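PDB 5CL2: sporulation-control protein spo0M from Bacillus subtilis, which controls expression of spo0A and is required for cells to pass the morphological stage 0 of sporulation. Local coordinates for residues 25-39 against 79-93. Residues are numbered along the deposited sequence; the frame is centred on the assembly and turned at random.
Sequences EEVQGTVHVKGGKIA and IQPGEEHQFPFTFTL
Lys-34 reaches across to Gly-82, in the type II turn 80-83, and to Glu-84 at the start of strand 84-92. From CB, 4.1 Å from Glu-83 O, the chain runs on with CG anti to the backbone N (chi1 -177°) and passes Gly-82 O; CD and CE then draw alongside Glu-84 OE2. A bend at chi4 (46°) brings NZ 2.7 Å from Gly-82 O, a hydrogen bond, and 3.1 Å from Glu-84 OE2, a salt bridge on the anti side of the carboxylate. With alanine in place of Lys-34, Glu-84 would probably lose this countercharge and the Gly-82 carbonyl this donor. Along the antiparallel ladder, the hydrogen-bonded pairs from Val-33/His-85 to Val-27/Phe-91 each exchange two backbone bonds. The Phe-89 ring lies over the backbone of Gly-29, its centroid 4.0 Å from Gly-29 CA in a CH-pi contact; a CB there would clash with the ring. Val-27 CB sits over the Phe-91 face, 3.9 Å from the centroid, whereas Val-33 CG2 meets the Phe-87 edge. Phe-87 and Phe-89 pack on strands 40-57 and 60-79 of the second sheet, and Phe-91 meets Phe-71, consistent with an arrestin-like beta-sandwich. On the other face Thr-90 OG1 donates to Glu-26 OE1 (2.7 Å) from above the carboxylate plane. The chemistry thus divides by face: mostly apolar side chains, with His-85 at the turn end, join the two sheets, while charged and hydroxyl groups link the strands across the outer face.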
ATOM      1  N   GLU A  25      12.521  -0.408  13.184  1.00 63.86           N
ATOM      2  CA  GLU A  25      13.863  -0.161  13.671  1.00 61.29           C
ATOM      3  C   GLU A  25      14.734   0.343  12.524  1.00 63.94           C
ATOM      4  O   GLU A  25      14.486   0.023  11.360  1.00 58.95           O
ATOM      5  CB  GLU A  25      14.437  -1.436  14.296  1.00 63.48           C
ATOM      6  CG  GLU A  25      15.892  -1.337  14.777  1.00 72.55           C
ATOM      7  CD  GLU A  25      16.243  -2.367  15.848  1.00 77.02           C
ATOM      8  OE1 GLU A  25      15.430  -3.298  16.096  1.00 74.89           O
ATOM      9  OE2 GLU A  25      17.335  -2.225  16.448  1.00 75.04           O
ATOM     10  N   GLU A  26      15.736   1.150  12.859  1.00 64.01           N
ATOM     11  CA  GLU A  26      16.675   1.674  11.873  1.00 64.59           C
ATOM     12  C   GLU A  26      17.816   0.709  11.610  1.00 60.19           C
ATOM     13  O   GLU A  26      18.493   0.271  12.534  1.00 63.05           O
ATOM     14  CB  GLU A  26      17.265   2.993  12.341  1.00 70.45           C
ATOM     15  CG  GLU A  26      16.727   4.215  11.635  1.00 71.37           C
ATOM     16  CD  GLU A  26      17.685   5.368  11.795  1.00 76.54           C
ATOM     17  OE1 GLU A  26      18.862   5.089  12.114  1.00 80.00           O
ATOM     18  OE2 GLU A  26      17.278   6.539  11.621  1.00 81.88           O
ATOM     19  N   VAL A  27      18.009   0.360  10.346  1.00 57.48           N
ATOM     20  CA  VAL A  27      19.164  -0.420   9.921  1.00 59.57           C
ATOM     21  C   VAL A  27      20.335   0.521   9.579  1.00 59.03           C
ATOM     22  O   VAL A  27      20.178   1.480   8.808  1.00 56.21           O
ATOM     23  CB  VAL A  27      18.838  -1.315   8.705  1.00 57.04           C
ATOM     24  CG1 VAL A  27      20.059  -2.165   8.309  1.00 57.77           C
ATOM     25  CG2 VAL A  27      17.632  -2.203   9.001  1.00 54.63           C
ATOM     26  N   GLN A  28      21.493   0.264  10.183  1.00 60.52           N
ATOM     27  CA  GLN A  28      22.689   1.042   9.869  1.00 57.71           C
ATOM     28  C   GLN A  28      23.808   0.167   9.350  1.00 57.53           C
ATOM     29  O   GLN A  28      23.956  -0.991   9.742  1.00 58.71           O
ATOM     30  CB  GLN A  28      23.176   1.804  11.089  1.00 59.11           C
ATOM     31  CG  GLN A  28      22.080   2.241  12.025  1.00 66.60           C
ATOM     32  CD  GLN A  28      22.613   3.110  13.134  1.00 68.02           C
ATOM     33  OE1 GLN A  28      23.754   3.559  13.073  1.00 82.87           O
ATOM     34  NE2 GLN A  28      21.797   3.357  14.153  1.00 72.28           N
ATOM     35  N   GLY A  29      24.624   0.725   8.473  1.00 58.01           N
ATOM     36  CA  GLY A  29      25.753  -0.053   7.998  1.00 54.89           C
ATOM     37  C   GLY A  29      26.672   0.752   7.127  1.00 51.83           C
ATOM     38  O   GLY A  29      26.584   1.980   7.060  1.00 50.30           O
ATOM     39  N   THR A  30      27.566   0.046   6.457  1.00 52.30           N
ATOM     40  CA  THR A  30      28.514   0.682   5.578  1.00 51.11           C
ATOM     41  C   THR A  30      28.667  -0.149   4.329  1.00 46.14           C
ATOM     42  O   THR A  30      28.772  -1.360   4.409  1.00 47.91           O
ATOM     43  CB  THR A  30      29.880   0.857   6.278  1.00 53.39           C
ATOM     44  OG1 THR A  30      29.721   1.724   7.408  1.00 53.73           O
ATOM     45  CG2 THR A  30      30.920   1.437   5.329  1.00 47.09           C
ATOM     46  N   VAL A  31      28.650   0.501   3.175  1.00 43.70           N
ATOM     47  CA  VAL A  31      29.064  -0.146   1.934  1.00 49.74           C
ATOM     48  C   VAL A  31      30.578   0.109   1.698  1.00 49.88           C
ATOM     49  O   VAL A  31      30.997   1.251   1.553  1.00 50.73           O
ATOM     50  CB  VAL A  31      28.269   0.387   0.729  1.00 48.63           C
ATOM     51  CG1 VAL A  31      28.672  -0.339  -0.547  1.00 42.05           C
ATOM     52  CG2 VAL A  31      26.747   0.263   0.974  1.00 48.40           C
ATOM     53  N   HIS A  32      31.391  -0.942   1.672  1.00 49.12           N
ATOM     54  CA  HIS A  32      32.817  -0.821   1.334  1.00 53.59           C
ATOM     55  C   HIS A  32      33.075  -1.161  -0.124  1.00 51.93           C
ATOM     56  O   HIS A  32      32.618  -2.190  -0.622  1.00 45.64           O
ATOM     57  CB  HIS A  32      33.659  -1.717   2.226  1.00 52.56           C
ATOM     58  CG  HIS A  32      33.503  -1.408   3.682  1.00 52.43           C
ATOM     59  ND1 HIS A  32      34.257  -0.456   4.324  1.00 49.46           N
ATOM     60  CD2 HIS A  32      32.655  -1.914   4.606  1.00 46.96           C
ATOM     61  CE1 HIS A  32      33.894  -0.398   5.595  1.00 51.26           C
ATOM     62  NE2 HIS A  32      32.919  -1.276   5.789  1.00 47.42           N
ATOM     63  N   VAL A  33      33.786  -0.279  -0.817  1.00 49.39           N
ATOM     64  CA  VAL A  33      34.092  -0.503  -2.220  1.00 47.07           C
ATOM     65  C   VAL A  33      35.627  -0.475  -2.403  1.00 52.17           C
ATOM     66  O   VAL A  33      36.318   0.346  -1.793  1.00 49.94           O
ATOM     67  CB  VAL A  33      33.407   0.548  -3.105  1.00 45.01           C
ATOM     68  CG1 VAL A  33      33.475   0.142  -4.549  1.00 45.79           C
ATOM     69  CG2 VAL A  33      31.950   0.691  -2.710  1.00 52.56           C
ATOM     70  N   LYS A  34      36.163  -1.403  -3.191  1.00 50.19           N
ATOM     71  CA  LYS A  34      37.598  -1.439  -3.466  1.00 47.83           C
ATOM     72  C   LYS A  34      37.825  -1.484  -4.974  1.00 52.61           C
ATOM     73  O   LYS A  34      37.247  -2.317  -5.665  1.00 48.69           O
ATOM     74  CB  LYS A  34      38.273  -2.630  -2.773  1.00 50.07           C
ATOM     75  CG  LYS A  34      39.827  -2.699  -2.972  1.00 51.55           C
ATOM     76  CD  LYS A  34      40.468  -3.790  -2.075  1.00 52.33           C
ATOM     77  CE  LYS A  34      42.003  -3.651  -1.964  1.00 49.90           C
ATOM     78  NZ  LYS A  34      42.495  -2.266  -1.713  1.00 44.60           N
ATOM     79  N   GLY A  35      38.633  -0.568  -5.502  1.00 47.93           N
ATOM     80  CA  GLY A  35      38.782  -0.520  -6.945  1.00 47.88           C
ATOM     81  C   GLY A  35      39.526  -1.745  -7.429  1.00 50.15           C
ATOM     82  O   GLY A  35      40.262  -2.379  -6.670  1.00 48.85           O
ATOM     83  N   GLY A  36      39.335  -2.098  -8.692  1.00 48.71           N
ATOM     84  CA  GLY A  36      40.047  -3.234  -9.216  1.00 50.75           C
ATOM     85  C   GLY A  36      41.359  -2.755  -9.801  1.00 56.77           C
ATOM     86  O   GLY A  36      41.851  -1.691  -9.450  1.00 51.21           O
ATOM     87  N   LYS A  37      41.921  -3.548 -10.697  1.00 58.30           N
ATOM     88  CA  LYS A  37      43.190  -3.231 -11.340  1.00 63.17           C
ATOM     89  C   LYS A  37      43.121  -1.965 -12.197  1.00 66.48           C
ATOM     90  O   LYS A  37      44.093  -1.208 -12.280  1.00 62.75           O
ATOM     91  CB  LYS A  37      43.670  -4.427 -12.155  1.00 60.43           C
ATOM     92  CG  LYS A  37      44.174  -5.580 -11.266  1.00 64.77           C
ATOM     93  CD  LYS A  37      45.630  -5.932 -11.560  1.00 66.77           C
ATOM     94  CE  LYS A  37      46.120  -7.143 -10.760  1.00 68.06           C
ATOM     95  NZ  LYS A  37      47.529  -7.552 -11.124  1.00 65.04           N
ATOM     96  N   ILE A  38      41.964  -1.727 -12.813  1.00 62.90           N
ATOM     97  CA  ILE A  38      41.801  -0.592 -13.708  1.00 58.75           C
ATOM     98  C   ILE A  38      40.718   0.347 -13.222  1.00 61.77           C
ATOM     99  O   ILE A  38      39.740  -0.093 -12.624  1.00 61.33           O
ATOM    100  CB  ILE A  38      41.425  -1.070 -15.128  1.00 60.31           C
ATOM    101  CG1 ILE A  38      40.182  -1.956 -15.074  1.00 63.71           C
ATOM    102  CG2 ILE A  38      42.555  -1.874 -15.731  1.00 65.93           C
ATOM    103  CD1 ILE A  38      39.679  -2.429 -16.433  1.00 69.76           C
ATOM    104  N   ALA A  39      40.874   1.638 -13.501  1.00 60.18           N
ATOM    105  CA  ALA A  39      40.017   2.636 -12.880  1.00 59.25           C
ATOM    106  C   ALA A  39      38.617   2.497 -13.465  1.00 58.03           C
ATOM    107  O   ALA A  39      38.447   2.189 -14.647  1.00 57.33           O
ATOM    108  CB  ALA A  39      40.555   4.030 -13.094  1.00 56.84           C
ATOM    109  N   ILE A  79      36.476   5.394  -9.306  1.00 51.41           N
ATOM    110  CA  ILE A  79      37.293   4.728  -8.319  1.00 52.62           C
ATOM    111  C   ILE A  79      38.589   4.333  -9.003  1.00 56.14           C
ATOM    112  O   ILE A  79      38.567   3.742 -10.107  1.00 52.55           O
ATOM    113  CB  ILE A  79      36.559   3.506  -7.687  1.00 51.18           C
ATOM    114  CG1 ILE A  79      37.291   3.025  -6.436  1.00 50.85           C
ATOM    115  CG2 ILE A  79      36.307   2.398  -8.711  1.00 47.81           C
ATOM    116  CD1 ILE A  79      36.513   2.075  -5.622  1.00 47.01           C
ATOM    117  N   GLN A  80      39.716   4.651  -8.354  1.00 56.40           N
ATOM    118  CA  GLN A  80      41.022   4.358  -8.944  1.00 57.08           C
ATOM    119  C   GLN A  80      41.444   2.969  -8.517  1.00 55.88           C
ATOM    120  O   GLN A  80      40.856   2.406  -7.581  1.00 50.61           O
ATOM    121  CB  GLN A  80      42.098   5.381  -8.497  1.00 56.62           C
ATOM    122  CG  GLN A  80      41.784   6.827  -8.800  1.00 54.74           C
ATOM    123  CD  GLN A  80      41.609   7.062 -10.280  1.00 58.29           C
ATOM    124  OE1 GLN A  80      42.416   6.602 -11.096  1.00 62.14           O
ATOM    125  NE2 GLN A  80      40.519   7.731 -10.646  1.00 63.79           N
ATOM    126  N   PRO A  81      42.447   2.397  -9.220  1.00 58.14           N
ATOM    127  CA  PRO A  81      42.817   1.005  -8.957  1.00 55.94           C
ATOM    128  C   PRO A  81      43.188   0.744  -7.505  1.00 54.02           C
ATOM    129  O   PRO A  81      44.005   1.472  -6.940  1.00 55.31           O
ATOM    130  CB  PRO A  81      43.996   0.757  -9.892  1.00 53.34           C
ATOM    131  CG  PRO A  81      44.019   1.879 -10.844  1.00 55.75           C
ATOM    132  CD  PRO A  81      43.004   2.883 -10.494  1.00 57.98           C
ATOM    133  N   GLY A  82      42.571  -0.286  -6.929  1.00 50.37           N
ATOM    134  CA  GLY A  82      42.829  -0.733  -5.569  1.00 47.22           C
ATOM    135  C   GLY A  82      42.310   0.208  -4.497  1.00 48.59           C
ATOM    136  O   GLY A  82      42.444  -0.070  -3.305  1.00 48.94           O
ATOM    137  N   GLU A  83      41.692   1.310  -4.916  1.00 52.09           N
ATOM    138  CA  GLU A  83      41.232   2.353  -3.998  1.00 51.95           C
ATOM    139  C   GLU A  83      39.995   1.953  -3.174  1.00 53.47           C
ATOM    140  O   GLU A  83      39.067   1.332  -3.687  1.00 49.65           O
ATOM    141  CB  GLU A  83      40.942   3.629  -4.776  1.00 53.56           C
ATOM    142  CG  GLU A  83      40.855   4.884  -3.934  1.00 52.98           C
ATOM    143  CD  GLU A  83      40.663   6.107  -4.808  1.00 62.01           C
ATOM    144  OE1 GLU A  83      39.587   6.216  -5.435  1.00 58.97           O
ATOM    145  OE2 GLU A  83      41.607   6.933  -4.914  1.00 68.21           O
ATOM    146  N   GLU A  84      39.974   2.374  -1.910  1.00 53.13           N
ATOM    147  CA  GLU A  84      38.949   1.987  -0.962  1.00 48.76           C
ATOM    148  C   GLU A  84      38.084   3.186  -0.592  1.00 55.80           C
ATOM    149  O   GLU A  84      38.587   4.277  -0.327  1.00 56.51           O
ATOM    150  CB  GLU A  84      39.569   1.391   0.300  1.00 47.86           C
ATOM    151  CG  GLU A  84      40.373   0.112   0.029  1.00 54.74           C
ATOM    152  CD  GLU A  84      40.960  -0.497   1.284  1.00 53.80           C
ATOM    153  OE1 GLU A  84      40.791   0.111   2.364  1.00 56.31           O
ATOM    154  OE2 GLU A  84      41.638  -1.541   1.177  1.00 54.70           O
ATOM    155  N   HIS A  85      36.772   2.973  -0.636  1.00 54.04           N
ATOM    156  CA  HIS A  85      35.777   3.990  -0.323  1.00 51.46           C
ATOM    157  C   HIS A  85      34.802   3.388   0.693  1.00 51.88           C
ATOM    158  O   HIS A  85      34.513   2.192   0.616  1.00 50.39           O
ATOM    159  CB  HIS A  85      35.039   4.418  -1.584  1.00 51.19           C
ATOM    160  CG  HIS A  85      35.905   5.166  -2.555  1.00 53.13           C
ATOM    161  ND1 HIS A  85      35.693   6.498  -2.852  1.00 58.15           N
ATOM    162  CD2 HIS A  85      36.919   4.759  -3.327  1.00 52.47           C
ATOM    163  CE1 HIS A  85      36.581   6.879  -3.756  1.00 54.24           C
ATOM    164  NE2 HIS A  85      37.333   5.842  -4.069  1.00 53.91           N
ATOM    165  N   GLN A  86      34.326   4.191   1.646  1.00 51.66           N
ATOM    166  CA  GLN A  86      33.343   3.730   2.619  1.00 49.72           C
ATOM    167  C   GLN A  86      32.115   4.614   2.539  1.00 53.66           C
ATOM    168  O   GLN A  86      32.202   5.821   2.738  1.00 49.88           O
ATOM    169  CB  GLN A  86      33.889   3.742   4.052  1.00 47.99           C
ATOM    170  CG  GLN A  86      35.207   3.042   4.221  1.00 54.25           C
ATOM    171  CD  GLN A  86      36.350   3.935   3.776  1.00 59.46           C
ATOM    172  OE1 GLN A  86      36.226   5.169   3.788  1.00 64.31           O
ATOM    173  NE2 GLN A  86      37.436   3.328   3.303  1.00 56.90           N
ATOM    174  N   PHE A  87      30.965   4.018   2.248  1.00 50.83           N
ATOM    175  CA  PHE A  87      29.736   4.780   2.271  1.00 49.41           C
ATOM    176  C   PHE A  87      28.836   4.293   3.391  1.00 49.65           C
ATOM    177  O   PHE A  87      28.186   3.282   3.251  1.00 54.33           O
ATOM    178  CB  PHE A  87      29.035   4.674   0.916  1.00 49.04           C
ATOM    179  CG  PHE A  87      29.896   5.093  -0.246  1.00 46.11           C
ATOM    180  CD1 PHE A  87      29.962   6.430  -0.625  1.00 49.19           C
ATOM    181  CD2 PHE A  87      30.665   4.159  -0.942  1.00 46.98           C
ATOM    182  CE1 PHE A  87      30.777   6.837  -1.697  1.00 48.39           C
ATOM    183  CE2 PHE A  87      31.481   4.546  -2.025  1.00 50.71           C
ATOM    184  CZ  PHE A  87      31.540   5.894  -2.400  1.00 49.82           C
ATOM    185  N   PRO A  88      28.781   5.034   4.505  1.00 51.20           N
ATOM    186  CA  PRO A  88      27.853   4.684   5.589  1.00 52.25           C
ATOM    187  C   PRO A  88      26.410   5.053   5.252  1.00 54.02           C
ATOM    188  O   PRO A  88      26.171   6.033   4.543  1.00 48.97           O
ATOM    189  CB  PRO A  88      28.366   5.502   6.786  1.00 54.77           C
ATOM    190  CG  PRO A  88      29.194   6.609   6.188  1.00 55.30           C
ATOM    191  CD  PRO A  88      29.778   6.043   4.919  1.00 52.48           C
ATOM    192  N   PHE A  89      25.459   4.262   5.749  1.00 53.69           N
ATOM    193  CA  PHE A  89      24.049   4.485   5.440  1.00 47.51           C
ATOM    194  C   PHE A  89      23.125   4.124   6.595  1.00 57.34           C
ATOM    195  O   PHE A  89      23.484   3.346   7.500  1.00 55.90           O
ATOM    196  CB  PHE A  89      23.645   3.669   4.214  1.00 50.67           C
ATOM    197  CG  PHE A  89      23.698   2.172   4.447  1.00 55.69           C
ATOM    198  CD1 PHE A  89      22.607   1.494   5.007  1.00 52.93           C
ATOM    199  CD2 PHE A  89      24.855   1.449   4.146  1.00 49.97           C
ATOM    200  CE1 PHE A  89      22.667   0.126   5.243  1.00 53.11           C
ATOM    201  CE2 PHE A  89      24.925   0.083   4.377  1.00 47.06           C
ATOM    202  CZ  PHE A  89      23.830  -0.582   4.928  1.00 54.82           C
ATOM    203  N   THR A  90      21.904   4.655   6.516  1.00 58.33           N
ATOM    204  CA  THR A  90      20.847   4.295   7.436  1.00 57.58           C
ATOM    205  C   THR A  90      19.478   4.309   6.725  1.00 58.79           C
ATOM    206  O   THR A  90      19.206   5.161   5.861  1.00 54.02           O
ATOM    207  CB  THR A  90      20.853   5.250   8.660  1.00 62.42           C
ATOM    208  OG1 THR A  90      19.989   4.743   9.681  1.00 67.76           O
ATOM    209  CG2 THR A  90      20.404   6.641   8.270  1.00 63.73           C
ATOM    210  N   PHE A  91      18.614   3.359   7.082  1.00 56.82           N
ATOM    211  CA  PHE A  91      17.240   3.381   6.573  1.00 54.23           C
ATOM    212  C   PHE A  91      16.328   2.706   7.565  1.00 55.25           C
ATOM    213  O   PHE A  91      16.765   1.918   8.393  1.00 56.50           O
ATOM    214  CB  PHE A  91      17.127   2.704   5.198  1.00 51.29           C
ATOM    215  CG  PHE A  91      17.322   1.200   5.227  1.00 54.64           C
ATOM    216  CD1 PHE A  91      18.605   0.645   5.125  1.00 54.79           C
ATOM    217  CD2 PHE A  91      16.230   0.344   5.301  1.00 51.60           C
ATOM    218  CE1 PHE A  91      18.801  -0.729   5.139  1.00 50.51           C
ATOM    219  CE2 PHE A  91      16.406  -1.039   5.312  1.00 53.89           C
ATOM    220  CZ  PHE A  91      17.696  -1.579   5.227  1.00 57.51           C
ATOM    221  N   THR A  92      15.048   3.009   7.478  1.00 51.63           N
ATOM    222  CA  THR A  92      14.111   2.421   8.396  1.00 52.89           C
ATOM    223  C   THR A  92      13.453   1.219   7.758  1.00 50.33           C
ATOM    224  O   THR A  92      13.001   1.288   6.615  1.00 51.12           O
ATOM    225  CB  THR A  92      13.065   3.443   8.818  1.00 52.99           C
ATOM    226  OG1 THR A  92      13.741   4.612   9.290  1.00 52.45           O
ATOM    227  CG2 THR A  92      12.174   2.882   9.920  1.00 51.95           C
ATOM    228  N   LEU A  93      13.417   0.120   8.501  1.00 50.97           N
ATOM    229  CA  LEU A  93      12.699  -1.082   8.094  1.00 49.21           C
ATOM    230  C   LEU A  93      11.212  -0.765   8.053  1.00 52.58           C
ATOM    231  O   LEU A  93      10.620  -0.453   9.091  1.00 49.19           O
ATOM    232  CB  LEU A  93      12.978  -2.210   9.078  1.00 51.43           C
ATOM    233  CG  LEU A  93      13.200  -3.634   8.586  1.00 56.37           C
ATOM    234  CD1 LEU A  93      14.485  -3.718   7.818  1.00 51.86           C
ATOM    235  CD2 LEU A  93      13.209  -4.611   9.757  1.00 62.13           C
TER